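AP endonuclease, family protein 2 (Mycobacterium smegmatis, PDB 5TNV) binds magnesium in a xylose isomerase-like TIM barrel and probably acts as an endonuclease, like other members of AP endonuclease family 2. Local coordinates at residues Phe156-Arg169 with Ser191-Pro203. Residues are numbered along the deposited sequence; the frame is centred on the assembly and turned at random.
Sequences FWLVQGHVDDPALR and SLEMYEDTYIGTP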
loop_
_atom_site.group_PDB
_atom_site.type_symbol
_atom_site.label_atom_id
_atom_site.label_comp_id
_atom_site.label_asym_id
_atom_site.label_seq_id
_atom_site.Cartn_x
_atom_site.Cartn_y
_atom_site.Cartn_z
ATOM N N PHE A 156 9.477 -4.855 16.855
ATOM C CA PHE A 156 9.646 -5.608 18.112
ATOM C C PHE A 156 9.308 -7.076 17.943
ATOM O O PHE A 156 9.833 -7.909 18.684
ATOM C CB PHE A 156 8.840 -4.960 19.240
ATOM C CG PHE A 156 7.323 -4.980 19.078
ATOM C CD1 PHE A 156 6.588 -6.112 19.385
ATOM C CD2 PHE A 156 6.639 -3.832 18.652
ATOM C CE1 PHE A 156 5.198 -6.113 19.254
ATOM C CE2 PHE A 156 5.263 -3.829 18.529
ATOM C CZ PHE A 156 4.565 -4.990 18.831
ATOM N N TRP A 157 8.370 -7.399 17.050
ATOM C CA TRP A 157 7.888 -8.765 16.914
ATOM C C TRP A 157 8.872 -9.659 16.178
ATOM O O TRP A 157 8.606 -10.879 16.045
ATOM C CB TRP A 157 6.519 -8.818 16.234
ATOM C CG TRP A 157 6.483 -8.199 14.872
ATOM C CD1 TRP A 157 6.916 -8.727 13.691
ATOM C CD2 TRP A 157 5.959 -6.891 14.552
ATOM N NE1 TRP A 157 6.721 -7.857 12.661
ATOM C CE2 TRP A 157 6.124 -6.706 13.159
ATOM C CE3 TRP A 157 5.410 -5.863 15.313
ATOM C CZ2 TRP A 157 5.717 -5.546 12.517
ATOM C CZ3 TRP A 157 5.005 -4.716 14.686
ATOM C CH2 TRP A 157 5.174 -4.568 13.295
ATOM N N LEU A 158 10.011 -9.142 15.732
ATOM C CA LEU A 158 10.995 -9.970 15.052
ATOM C C LEU A 158 11.746 -10.888 15.987
ATOM O O LEU A 158 12.370 -11.836 15.490
ATOM C CB LEU A 158 11.963 -9.100 14.249
ATOM C CG LEU A 158 11.338 -8.298 13.132
ATOM C CD1 LEU A 158 12.405 -7.464 12.405
ATOM C CD2 LEU A 158 10.579 -9.169 12.115
ATOM N N VAL A 159 11.712 -10.640 17.294
ATOM C CA VAL A 159 12.330 -11.551 18.266
ATOM C C VAL A 159 11.288 -11.745 19.379
ATOM O O VAL A 159 10.488 -10.862 19.681
ATOM C CB VAL A 159 13.686 -11.137 18.800
ATOM C CG1 VAL A 159 14.769 -10.907 17.743
ATOM C CG2 VAL A 159 13.508 -9.907 19.642
ATOM N N GLN A 160 11.324 -12.891 19.987
ATOM C CA GLN A 160 10.449 -13.198 21.114
ATOM C C GLN A 160 10.865 -12.379 22.315
ATOM O O GLN A 160 12.058 -12.222 22.582
ATOM C CB GLN A 160 10.563 -14.703 21.429
ATOM C CG GLN A 160 9.527 -15.200 22.392
ATOM C CD GLN A 160 9.617 -16.693 22.572
ATOM O OE1 GLN A 160 8.799 -17.422 21.991
ATOM N NE2 GLN A 160 10.609 -17.123 23.302
ATOM N N GLY A 161 9.918 -11.845 23.026
ATOM C CA GLY A 161 10.119 -11.106 24.258
ATOM C C GLY A 161 9.511 -11.838 25.426
ATOM O O GLY A 161 9.772 -13.032 25.659
ATOM N N HIS A 162 8.648 -11.176 26.202
ATOM C CA HIS A 162 7.942 -11.800 27.302
ATOM C C HIS A 162 7.134 -13.013 26.795
ATOM O O HIS A 162 6.430 -12.967 25.784
ATOM C CB HIS A 162 6.950 -10.796 27.923
ATOM C CG HIS A 162 5.968 -11.449 28.862
ATOM N ND1 HIS A 162 6.377 -11.886 30.108
ATOM C CD2 HIS A 162 4.659 -11.745 28.679
ATOM C CE1 HIS A 162 5.300 -12.429 30.638
ATOM N NE2 HIS A 162 4.258 -12.374 29.817
ATOM N N VAL A 163 7.185 -14.074 27.571
ATOM C CA VAL A 163 6.375 -15.275 27.377
ATOM C C VAL A 163 5.664 -15.532 28.703
ATOM O O VAL A 163 6.316 -15.555 29.749
ATOM C CB VAL A 163 7.178 -16.525 26.962
ATOM C CG1 VAL A 163 6.267 -17.715 26.767
ATOM C CG2 VAL A 163 8.022 -16.246 25.731
ATOM N N ASP A 164 4.341 -15.700 28.688
ATOM C CA ASP A 164 3.645 -15.894 29.962
ATOM C C ASP A 164 4.157 -17.099 30.706
ATOM O O ASP A 164 4.545 -18.143 30.184
ATOM C CB ASP A 164 2.132 -15.966 29.741
ATOM C CG ASP A 164 1.415 -14.629 29.797
ATOM O OD1 ASP A 164 1.848 -13.756 30.579
ATOM O OD2 ASP A 164 0.394 -14.511 29.077
ATOM N N ASP A 165 4.108 -16.945 32.055
ATOM C CA ASP A 165 4.484 -17.997 32.978
ATOM C C ASP A 165 3.328 -18.965 33.195
ATOM O O ASP A 165 2.253 -18.556 33.701
ATOM C CB ASP A 165 4.848 -17.323 34.313
ATOM C CG ASP A 165 5.380 -18.265 35.397
ATOM O OD1 ASP A 165 5.215 -19.501 35.224
ATOM O OD2 ASP A 165 5.901 -17.772 36.414
ATOM N N PRO A 166 3.453 -20.232 32.877
ATOM C CA PRO A 166 2.338 -21.167 33.107
ATOM C C PRO A 166 1.826 -21.188 34.558
ATOM O O PRO A 166 0.631 -21.480 34.816
ATOM C CB PRO A 166 2.962 -22.514 32.713
ATOM C CG PRO A 166 4.200 -22.278 31.968
ATOM C CD PRO A 166 4.615 -20.907 32.297
ATOM N N ALA A 167 2.727 -20.941 35.492
ATOM C CA ALA A 167 2.301 -21.041 36.896
ATOM C C ALA A 167 1.364 -19.921 37.277
ATOM O O ALA A 167 0.861 -20.015 38.390
ATOM C CB ALA A 167 3.557 -21.092 37.743
ATOM N N LEU A 168 1.166 -18.917 36.436
ATOM C CA LEU A 168 0.335 -17.739 36.782
ATOM C C LEU A 168 -0.967 -17.739 36.018
ATOM O O LEU A 168 -1.734 -16.833 36.102
ATOM C CB LEU A 168 1.121 -16.456 36.607
ATOM C CG LEU A 168 2.325 -16.214 37.518
ATOM C CD1 LEU A 168 3.043 -14.913 37.151
ATOM C CD2 LEU A 168 1.916 -16.217 39.005
ATOM N N ARG A 169 -1.259 -18.819 35.269
ATOM C CA ARG A 169 -2.505 -18.817 34.505
ATOM C C ARG A 169 -3.743 -18.780 35.383
ATOM O O ARG A 169 -4.721 -18.094 35.113
ATOM C CB ARG A 169 -2.554 -20.014 33.545
ATOM C CG ARG A 169 -3.709 -20.042 32.583
ATOM C CD ARG A 169 -3.720 -21.243 31.643
ATOM N NE ARG A 169 -4.837 -21.270 30.716
ATOM C CZ ARG A 169 -6.080 -21.725 30.908
ATOM N NH1 ARG A 169 -6.436 -22.233 32.083
ATOM N NH2 ARG A 169 -6.972 -21.643 29.938
ATOM N N SER A 191 -12.653 -6.903 27.896
ATOM C CA SER A 191 -12.175 -7.638 26.738
ATOM C C SER A 191 -10.711 -8.039 26.968
ATOM O O SER A 191 -9.960 -7.311 27.608
ATOM C CB SER A 191 -12.315 -6.836 25.455
ATOM O OG SER A 191 -12.204 -7.684 24.320
ATOM N N LEU A 192 -10.360 -9.207 26.421
ATOM C CA LEU A 192 -9.039 -9.795 26.527
ATOM C C LEU A 192 -8.347 -9.826 25.180
ATOM O O LEU A 192 -8.784 -10.489 24.248
ATOM C CB LEU A 192 -9.124 -11.239 27.050
ATOM C CG LEU A 192 -9.978 -11.458 28.311
ATOM C CD1 LEU A 192 -9.994 -12.939 28.650
ATOM C CD2 LEU A 192 -9.448 -10.608 29.470
ATOM N N GLU A 193 -7.264 -9.043 25.074
ATOM C CA GLU A 193 -6.579 -8.830 23.800
ATOM C C GLU A 193 -5.643 -9.980 23.456
ATOM O O GLU A 193 -4.617 -10.203 24.127
ATOM C CB GLU A 193 -5.817 -7.492 23.864
ATOM C CG GLU A 193 -5.125 -7.137 22.584
ATOM C CD GLU A 193 -4.442 -5.767 22.664
ATOM O OE1 GLU A 193 -4.714 -5.004 23.605
ATOM O OE2 GLU A 193 -3.645 -5.453 21.723
ATOM N N MET A 194 -5.954 -10.666 22.360
ATOM C CA MET A 194 -5.058 -11.708 21.867
ATOM C C MET A 194 -3.737 -11.104 21.447
ATOM O O MET A 194 -3.702 -10.084 20.749
ATOM C CB MET A 194 -5.717 -12.458 20.707
ATOM C CG MET A 194 -6.932 -13.256 21.137
ATOM S SD MET A 194 -7.747 -14.183 19.845
ATOM C CE MET A 194 -6.405 -15.277 19.327
ATOM N N TYR A 195 -2.647 -11.754 21.836
ATOM C CA TYR A 195 -1.282 -11.243 21.640
ATOM C C TYR A 195 -0.360 -12.459 21.751
ATOM O O TYR A 195 -0.561 -13.331 22.607
ATOM C CB TYR A 195 -0.960 -10.129 22.619
ATOM C CG TYR A 195 0.406 -9.486 22.447
ATOM C CD1 TYR A 195 1.551 -10.123 22.938
ATOM C CD2 TYR A 195 0.569 -8.281 21.805
ATOM C CE1 TYR A 195 2.808 -9.588 22.792
ATOM C CE2 TYR A 195 1.827 -7.697 21.686
ATOM C CZ TYR A 195 2.921 -8.343 22.157
ATOM O OH TYR A 195 4.170 -7.743 22.052
ATOM N N GLU A 196 0.659 -12.493 20.931
ATOM C CA GLU A 196 1.601 -13.608 20.851
ATOM C C GLU A 196 2.313 -13.872 22.168
ATOM O O GLU A 196 2.671 -12.987 22.952
ATOM C CB GLU A 196 2.611 -13.323 19.732
ATOM C CG GLU A 196 3.383 -12.020 19.833
ATOM C CD GLU A 196 2.737 -10.802 19.206
ATOM O OE1 GLU A 196 1.504 -10.705 19.141
ATOM O OE2 GLU A 196 3.483 -9.874 18.753
ATOM N N ASP A 197 2.551 -15.162 22.382
ATOM C CA ASP A 197 3.397 -15.633 23.489
ATOM C C ASP A 197 2.735 -15.426 24.839
ATOM O O ASP A 197 3.430 -15.423 25.870
ATOM C CB ASP A 197 4.803 -15.040 23.433
ATOM C CG ASP A 197 5.492 -15.191 22.092
ATOM O OD1 ASP A 197 5.359 -16.283 21.464
ATOM O OD2 ASP A 197 6.147 -14.215 21.651
ATOM N N THR A 198 1.418 -15.282 24.837
ATOM C CA THR A 198 0.617 -15.137 26.051
ATOM C C THR A 198 -0.372 -16.268 26.208
ATOM O O THR A 198 -0.549 -17.108 25.302
ATOM C CB THR A 198 -0.152 -13.794 26.101
ATOM O OG1 THR A 198 -1.275 -13.818 25.207
ATOM C CG2 THR A 198 0.767 -12.602 25.839
ATOM N N TYR A 199 -1.106 -16.252 27.330
ATOM C CA TYR A 199 -2.162 -17.229 27.555
ATOM C C TYR A 199 -3.175 -17.286 26.416
ATOM O O TYR A 199 -3.859 -18.298 26.264
ATOM C CB TYR A 199 -2.951 -16.952 28.870
ATOM C CG TYR A 199 -2.039 -16.875 30.091
ATOM C CD1 TYR A 199 -1.210 -17.950 30.460
ATOM C CD2 TYR A 199 -1.993 -15.730 30.873
ATOM C CE1 TYR A 199 -0.388 -17.877 31.561
ATOM C CE2 TYR A 199 -1.154 -15.648 31.948
ATOM C CZ TYR A 199 -0.365 -16.714 32.312
ATOM O OH TYR A 199 0.486 -16.556 33.375
ATOM N N ILE A 200 -3.326 -16.186 25.687
ATOM C CA ILE A 200 -4.325 -16.068 24.625
ATOM C C ILE A 200 -3.633 -15.714 23.293
ATOM O O ILE A 200 -4.104 -14.906 22.495
ATOM C CB ILE A 200 -5.469 -15.108 25.028
ATOM C CG1 ILE A 200 -4.965 -13.702 25.348
ATOM C CG2 ILE A 200 -6.259 -15.743 26.187
ATOM C CD1 ILE A 200 -6.067 -12.707 25.691
ATOM N N GLY A 201 -2.526 -16.425 23.037
ATOM C CA GLY A 201 -1.639 -16.191 21.908
ATOM C C GLY A 201 -1.826 -17.063 20.702
ATOM O O GLY A 201 -1.048 -16.944 19.734
ATOM N N THR A 202 -2.843 -17.946 20.717
ATOM C CA THR A 202 -3.278 -18.699 19.568
ATOM C C THR A 202 -4.804 -18.745 19.617
ATOM O O THR A 202 -5.371 -18.594 20.709
ATOM C CB THR A 202 -2.772 -20.161 19.532
ATOM O OG1 THR A 202 -3.499 -20.901 20.514
ATOM C CG2 THR A 202 -1.295 -20.233 19.832
ATOM N N PRO A 203 -5.460 -18.956 18.496
ATOM C CA PRO A 203 -6.921 -19.100 18.542
ATOM C C PRO A 203 -7.425 -20.164 19.515
ATOM O O PRO A 203 -8.314 -19.905 20.315
ATOM C CB PRO A 203 -7.259 -19.424 17.072
ATOM C CG PRO A 203 -6.197 -18.688 16.267
ATOM C CD PRO A 203 -4.948 -18.887 17.084
HETATM O O HOH W 1 7.015 -12.051 23.111
HETATM O O HOH W 2 4.089 -11.527 25.214
HETATM O O HOH W 3 2.617 -14.581 33.053
HETATM O O HOH W 4 -3.763 -20.334 28.136
#
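Tyr199 lies between Asp164 and Arg169, and its side chain carries much of this contact. Its CG stands anti to the carbonyl carbon (chi1 -55°), which sends the ring across to the loop 156-169. Tyr199 CB only skirts the Asp164 carboxylate. Further out, that carboxylate stacks nearly parallel on one ring face, with Asp164 OD2 3.2 Å from Tyr199 CD2. Asp164 CB sits over the same face, a CH-pi contact 3.7 Å from the ring centroid. Arg169 CA covers the opposite face, and its CB packs 3.6 Å from Tyr199 CE1. At the tip, Tyr199 OH donates to Asp165 O at 2.7 Å. Leu168 N reaches that same oxygen from the other side of the carbonyl plane, so two donors grip it.

Asp164 is fixed at both carboxylate oxygens. Asp164 OD2 accepts a hydrogen bond from Tyr199 N at 2.9 Å through its anti lone pair. OD1 takes a bond from His162 NE2, which lies above the carboxylate plane, and a second from a water shared with Tyr199 OH and Asp165 N. The backbones join where Asp164 N donates to Asp197 O at 3.0 Å. Asp197 presents this carbonyl from the type II turn 195-198. Its side chain passes Gln160 CG, and its OD1 forms a salt bridge with Arg232. At the other end, Phe156 CE1 meets Tyr195 OH obliquely at 3.4 Å; that hydroxyl is hydrogen-bonded to Arg107.

Strand 189-193 ends at Glu193, which binds magnesium with Asp223 and His252. The contact joins the loop before helix 169-185 to the loop that follows this strand, at the C-terminal ends of the strands of a xylose isomerase-like TIM barrel, where the metal is bound.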